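Local coordinates for Thiol:disulfide interchange protein DsbC (Haemophilus influenzae, PDB 1T3B) that probably acts as a homodimeric periplasmic disulfide isomerase of the thioredoxin family, transferring its redox-active disulfide to other proteins and reshuffling wrong ones, at residues V90-D95 against V118-F123; L114-R119 against D201-L206. All coordinates share one frame; numbering follows the deposited sequence.

Contact 1. Residues V90-D95 against V118-F123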
loop_
_atom_site.group_PDB
_atom_site.type_symbol
_atom_site.label_atom_id
_atom_site.label_comp_id
_atom_site.label_asym_id
_atom_site.label_seq_id
_atom_site.Cartn_x
_atom_site.Cartn_y
_atom_site.Cartn_z
ATOM N N VAL A 90 25.840 5.527 -14.732
ATOM C CA VAL A 90 25.164 5.072 -13.526
ATOM C C VAL A 90 25.476 5.883 -12.269
ATOM O O VAL A 90 26.611 6.275 -12.045
ATOM C CB VAL A 90 25.497 3.599 -13.265
ATOM C CG1 VAL A 90 25.262 2.806 -14.534
ATOM C CG2 VAL A 90 26.944 3.453 -12.797
ATOM N N THR A 91 24.446 6.135 -11.462
ATOM C CA THR A 91 24.583 6.867 -10.207
ATOM C C THR A 91 24.673 5.856 -9.063
ATOM O O THR A 91 23.816 4.990 -8.918
ATOM C CB THR A 91 23.389 7.773 -9.947
ATOM O OG1 THR A 91 23.187 8.639 -11.067
ATOM C CG2 THR A 91 23.645 8.620 -8.720
ATOM N N VAL A 92 25.706 5.988 -8.241
ATOM C CA VAL A 92 25.948 5.069 -7.137
ATOM C C VAL A 92 25.792 5.738 -5.791
ATOM O O VAL A 92 26.327 6.825 -5.585
ATOM C CB VAL A 92 27.378 4.520 -7.225
ATOM C CG1 VAL A 92 27.694 3.641 -6.051
ATOM C CG2 VAL A 92 27.553 3.788 -8.509
ATOM N N PHE A 93 25.050 5.105 -4.882
ATOM C CA PHE A 93 24.897 5.647 -3.534
ATOM C C PHE A 93 26.013 5.005 -2.744
ATOM O O PHE A 93 26.121 3.791 -2.649
ATOM C CB PHE A 93 23.534 5.320 -2.940
ATOM C CG PHE A 93 22.421 6.151 -3.504
ATOM C CD1 PHE A 93 21.808 5.800 -4.700
ATOM C CD2 PHE A 93 22.001 7.306 -2.853
ATOM C CE1 PHE A 93 20.790 6.591 -5.238
ATOM C CE2 PHE A 93 20.994 8.097 -3.379
ATOM C CZ PHE A 93 20.387 7.740 -4.574
ATOM N N MET A 94 26.860 5.832 -2.168
ATOM C CA MET A 94 28.012 5.299 -1.497
ATOM C C MET A 94 28.244 5.832 -0.096
ATOM O O MET A 94 27.751 6.894 0.264
ATOM C CB MET A 94 29.200 5.573 -2.412
ATOM C CG MET A 94 30.534 5.283 -1.842
ATOM S SD MET A 94 31.588 6.691 -2.181
ATOM C CE MET A 94 31.173 7.744 -0.841
ATOM N N ASP A 95 28.977 5.059 0.699
ATOM C CA ASP A 95 29.310 5.427 2.068
ATOM C C ASP A 95 30.824 5.267 2.193
ATOM O O ASP A 95 31.404 4.364 1.604
ATOM C CB ASP A 95 28.588 4.513 3.057
ATOM C CG ASP A 95 28.684 5.011 4.484
ATOM O OD1 ASP A 95 29.823 5.253 4.949
ATOM O OD2 ASP A 95 27.627 5.160 5.138
ATOM N N VAL A 118 30.750 6.853 -13.624
ATOM C CA VAL A 118 30.260 6.665 -12.263
ATOM C C VAL A 118 29.978 8.011 -11.595
ATOM O O VAL A 118 30.834 8.877 -11.544
ATOM C CB VAL A 118 31.273 5.860 -11.425
ATOM C CG1 VAL A 118 30.754 5.670 -10.017
ATOM C CG2 VAL A 118 31.521 4.507 -12.075
ATOM N N ARG A 119 28.762 8.184 -11.091
ATOM C CA ARG A 119 28.366 9.428 -10.439
ATOM C C ARG A 119 27.941 9.140 -9.003
ATOM O O ARG A 119 26.962 8.444 -8.774
ATOM C CB ARG A 119 27.207 10.068 -11.207
ATOM C CG ARG A 119 27.299 9.890 -12.718
ATOM C CD ARG A 119 26.329 10.798 -13.460
ATOM N NE ARG A 119 24.963 10.640 -12.978
ATOM C CZ ARG A 119 23.912 11.289 -13.464
ATOM N NH1 ARG A 119 24.064 12.154 -14.458
ATOM N NH2 ARG A 119 22.709 11.071 -12.953
ATOM N N TYR A 120 28.673 9.674 -8.035
ATOM C CA TYR A 120 28.354 9.417 -6.643
ATOM C C TYR A 120 27.421 10.396 -5.965
ATOM O O TYR A 120 27.519 11.610 -6.125
ATOM C CB TYR A 120 29.613 9.349 -5.772
ATOM C CG TYR A 120 30.580 8.228 -6.052
ATOM C CD1 TYR A 120 30.210 6.888 -5.931
ATOM C CD2 TYR A 120 31.890 8.513 -6.397
ATOM C CE1 TYR A 120 31.137 5.864 -6.151
ATOM C CE2 TYR A 120 32.810 7.504 -6.616
ATOM C CZ TYR A 120 32.435 6.194 -6.495
ATOM O OH TYR A 120 33.382 5.239 -6.745
ATOM N N LEU A 121 26.533 9.811 -5.174
ATOM C CA LEU A 121 25.576 10.507 -4.346
ATOM C C LEU A 121 25.953 9.946 -2.985
ATOM O O LEU A 121 26.482 8.846 -2.898
ATOM C CB LEU A 121 24.153 10.102 -4.710
ATOM C CG LEU A 121 23.580 10.861 -5.896
ATOM C CD1 LEU A 121 22.219 10.359 -6.235
ATOM C CD2 LEU A 121 23.512 12.327 -5.534
ATOM N N ALA A 122 25.694 10.687 -1.922
ATOM C CA ALA A 122 26.055 10.199 -0.608
ATOM C C ALA A 122 24.934 9.415 0.042
ATOM O O ALA A 122 23.750 9.678 -0.170
ATOM C CB ALA A 122 26.459 11.356 0.296
ATOM N N PHE A 123 25.321 8.442 0.848
ATOM C CA PHE A 123 24.345 7.666 1.557
ATOM C C PHE A 123 24.892 7.259 2.908
ATOM O O PHE A 123 25.313 6.120 3.089
ATOM C CB PHE A 123 23.949 6.420 0.770
ATOM C CG PHE A 123 22.719 5.748 1.308
ATOM C CD1 PHE A 123 21.451 6.224 0.983
ATOM C CD2 PHE A 123 22.827 4.688 2.202
ATOM C CE1 PHE A 123 20.316 5.659 1.539
ATOM C CE2 PHE A 123 21.692 4.116 2.767
ATOM C CZ PHE A 123 20.438 4.606 2.434
#
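Thr91 OG1 is gripped by two nitrogens of Arg119, which approaches side-on: NH2 at 3.1 Å and NE at 3.3 Å, with the oxygen in the guanidinium plane. Arg119 bends at chi3 (-54°), turning NE back toward the threonine, and NH2 has a second partner in Asn72 OD1. Between the parallel strands, five backbone hydrogen bonds run from Arg119 N to Val90 O through to Phe123 N to Met94 O; that of Val92 N to Arg119 O, 2.8 Å, is the shortest. On the face with Thr91, Leu121 lies alongside Phe93, its CB over the ring face 4.2 Å from the centroid, while its CD1 meets Phe93 CZ. On the other face the Tyr120 ring is sandwiched: Met94 SD sits over one side, 4.1 Å from the centroid, a Met-aromatic contact, and Val118 CG1 lies over the opposite side. Val92 CB packs 3.9 Å from Tyr120 CD1. Trp140 of helix 131-141 touches both Met94 and Tyr120. Beyond the strand end, Asp95 bonds through OD1 to Thr97 OG1 and through OD2 to Arg125 N. Such a parallel central pair, with strand 88-94 leading to the redox-active Cys98-Cys101 disulfide, is characteristic of the thioredoxin fold.

Contact 2. Residues L114-R119 against D201-L206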
loop_
_atom_site.group_PDB
_atom_site.type_symbol
_atom_site.label_atom_id
_atom_site.label_comp_id
_atom_site.label_asym_id
_atom_site.label_seq_id
_atom_site.Cartn_x
_atom_site.Cartn_y
_atom_site.Cartn_z
ATOM N N LEU A 114 35.131 0.722 -19.423
ATOM C CA LEU A 114 34.099 -0.135 -20.015
ATOM C C LEU A 114 33.027 0.803 -20.545
ATOM O O LEU A 114 31.960 0.369 -20.953
ATOM C CB LEU A 114 33.482 -1.086 -18.984
ATOM C CG LEU A 114 34.084 -2.486 -18.774
ATOM C CD1 LEU A 114 33.426 -3.156 -17.565
ATOM C CD2 LEU A 114 33.880 -3.339 -20.021
ATOM N N GLY A 115 33.331 2.099 -20.524
ATOM C CA GLY A 115 32.403 3.103 -21.010
ATOM C C GLY A 115 31.304 3.438 -20.025
ATOM O O GLY A 115 30.196 3.801 -20.427
ATOM N N ILE A 116 31.596 3.318 -18.733
ATOM C CA ILE A 116 30.596 3.620 -17.713
ATOM C C ILE A 116 31.033 4.771 -16.816
ATOM O O ILE A 116 32.031 4.682 -16.118
ATOM C CB ILE A 116 30.304 2.390 -16.815
ATOM C CG1 ILE A 116 29.983 1.165 -17.673
ATOM C CG2 ILE A 116 29.121 2.683 -15.902
ATOM C CD1 ILE A 116 29.636 -0.077 -16.879
ATOM N N THR A 117 30.267 5.849 -16.854
ATOM C CA THR A 117 30.517 7.035 -16.046
ATOM C C THR A 117 29.914 6.833 -14.659
ATOM O O THR A 117 28.697 6.669 -14.529
ATOM C CB THR A 117 29.852 8.271 -16.674
ATOM O OG1 THR A 117 30.617 8.701 -17.803
ATOM C CG2 THR A 117 29.740 9.394 -15.665
ATOM N N VAL A 118 30.750 6.853 -13.624
ATOM C CA VAL A 118 30.260 6.665 -12.263
ATOM C C VAL A 118 29.978 8.011 -11.595
ATOM O O VAL A 118 30.834 8.877 -11.544
ATOM C CB VAL A 118 31.273 5.860 -11.425
ATOM C CG1 VAL A 118 30.754 5.670 -10.017
ATOM C CG2 VAL A 118 31.521 4.507 -12.075
ATOM N N ARG A 119 28.762 8.184 -11.091
ATOM C CA ARG A 119 28.366 9.428 -10.439
ATOM C C ARG A 119 27.941 9.140 -9.003
ATOM O O ARG A 119 26.962 8.444 -8.774
ATOM C CB ARG A 119 27.207 10.068 -11.207
ATOM C CG ARG A 119 27.299 9.890 -12.718
ATOM C CD ARG A 119 26.329 10.798 -13.460
ATOM N NE ARG A 119 24.963 10.640 -12.978
ATOM C CZ ARG A 119 23.912 11.289 -13.464
ATOM N NH1 ARG A 119 24.064 12.154 -14.458
ATOM N NH2 ARG A 119 22.709 11.071 -12.953
ATOM N N ASP A 201 30.448 -7.354 -14.860
ATOM C CA ASP A 201 29.076 -7.632 -14.447
ATOM C C ASP A 201 28.199 -6.385 -14.524
ATOM O O ASP A 201 27.075 -6.446 -15.026
ATOM C CB ASP A 201 29.058 -8.202 -13.027
ATOM C CG ASP A 201 29.851 -9.482 -12.908
ATOM O OD1 ASP A 201 31.053 -9.481 -13.247
ATOM O OD2 ASP A 201 29.276 -10.497 -12.477
ATOM N N LEU A 202 28.704 -5.253 -14.041
ATOM C CA LEU A 202 27.918 -4.031 -14.086
ATOM C C LEU A 202 27.550 -3.687 -15.527
ATOM O O LEU A 202 26.485 -3.131 -15.787
ATOM C CB LEU A 202 28.688 -2.867 -13.454
ATOM C CG LEU A 202 28.013 -1.498 -13.615
ATOM C CD1 LEU A 202 26.620 -1.519 -13.014
ATOM C CD2 LEU A 202 28.845 -0.429 -12.946
ATOM N N LEU A 203 28.429 -4.028 -16.466
ATOM C CA LEU A 203 28.184 -3.742 -17.878
ATOM C C LEU A 203 26.992 -4.547 -18.407
ATOM O O LEU A 203 26.000 -3.973 -18.867
ATOM C CB LEU A 203 29.440 -4.048 -18.702
ATOM C CG LEU A 203 29.389 -3.710 -20.194
ATOM C CD1 LEU A 203 29.191 -2.207 -20.383
ATOM C CD2 LEU A 203 30.679 -4.184 -20.862
ATOM N N ARG A 204 27.090 -5.874 -18.339
ATOM C CA ARG A 204 26.004 -6.736 -18.796
ATOM C C ARG A 204 24.683 -6.264 -18.204
ATOM O O ARG A 204 23.776 -5.866 -18.932
ATOM C CB ARG A 204 26.252 -8.174 -18.371
ATOM C CG ARG A 204 27.438 -8.824 -19.043
ATOM C CD ARG A 204 27.759 -10.118 -18.338
ATOM N NE ARG A 204 29.122 -10.139 -17.819
ATOM C CZ ARG A 204 29.479 -10.783 -16.710
ATOM N NH1 ARG A 204 28.565 -11.443 -16.006
ATOM N NH2 ARG A 204 30.746 -10.786 -16.308
ATOM N N ALA A 205 24.586 -6.309 -16.882
ATOM C CA ALA A 205 23.381 -5.884 -16.182
ATOM C C ALA A 205 22.740 -4.660 -16.835
ATOM O O ALA A 205 21.513 -4.527 -16.882
ATOM C CB ALA A 205 23.717 -5.583 -14.728
ATOM N N LEU A 206 23.586 -3.767 -17.337
ATOM C CA LEU A 206 23.132 -2.546 -17.991
ATOM C C LEU A 206 22.710 -2.814 -19.435
ATOM O O LEU A 206 21.659 -2.344 -19.883
ATOM C CB LEU A 206 24.252 -1.500 -17.972
ATOM C CG LEU A 206 24.421 -0.586 -16.750
ATOM C CD1 LEU A 206 25.890 -0.204 -16.593
ATOM C CD2 LEU A 206 23.534 0.657 -16.908
#
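Strand 116-119 and helix 201-206 run nearly perpendicular, at 101°, with their axes 11.0 Å apart at closest approach, so the gap is bridged mainly by leucine and isoleucine side chains, and no hydrogen bond crosses it. Ile116 carries the middle of the contact. Its CG1 is anti to the carbonyl carbon (chi1 -51°) and CD1 is anti to CA (chi2 -178°), an extended arm whose terminal methyl enters among three leucines of the helix. Ile116 CD1 meets Leu206 CD1 tip to tip at 3.8 Å, crosses Leu202 at an angle to lie 3.9 Å from its CG, and comes within 4.1 Å of Leu203 CD1. These leucines sit at positions 202, 203 and 206, one turn of helix, and together receive this single methyl. Leu203 also forks toward the loop: its CD2 touches Leu114 CD2 at 3.4 Å, whereas CD1 lies 3.8 Å from Leu114 O. Leu114 and Leu203 meet at the partly exposed margin, while Ile116, Leu202 and Leu206 are buried. Gly115, with positive phi, is the C' residue of a Schellman motif that closes helix 108-113, and the chain passes through it from Leu114 directly into the strand. Helix 199-208 packs against the start of strand 116-122, with further contacts from Leu203 to His88 and Leu206 to Val90 on the neighbouring strand 88-94, and from Leu202 to Tyr111 of helix 108-113.

How the contacts relate
Both contacts lie in the thioredoxin-like domain, their centres about 13 Å apart, and share Val118 and Arg119 of strand 116-122. Contact 1 joins this strand to strand 88-94 inside the mixed sheet; contact 2 sets the C-terminal helix 199-208 against the strand's beginning. Along the chain, 90-95 comes first, 114-119 and 118-123 overlap, and 201-206 follows much later. The two meet at Val90, whose CG1 lies 3.6 Å from Leu206 CD2 and whose CG2 lies 3.9 Å from Ile116 CG2. The sheet is thus paired at its centre and covered by a helix at the end of the strands remote from the Cys98-Cys101 disulfide.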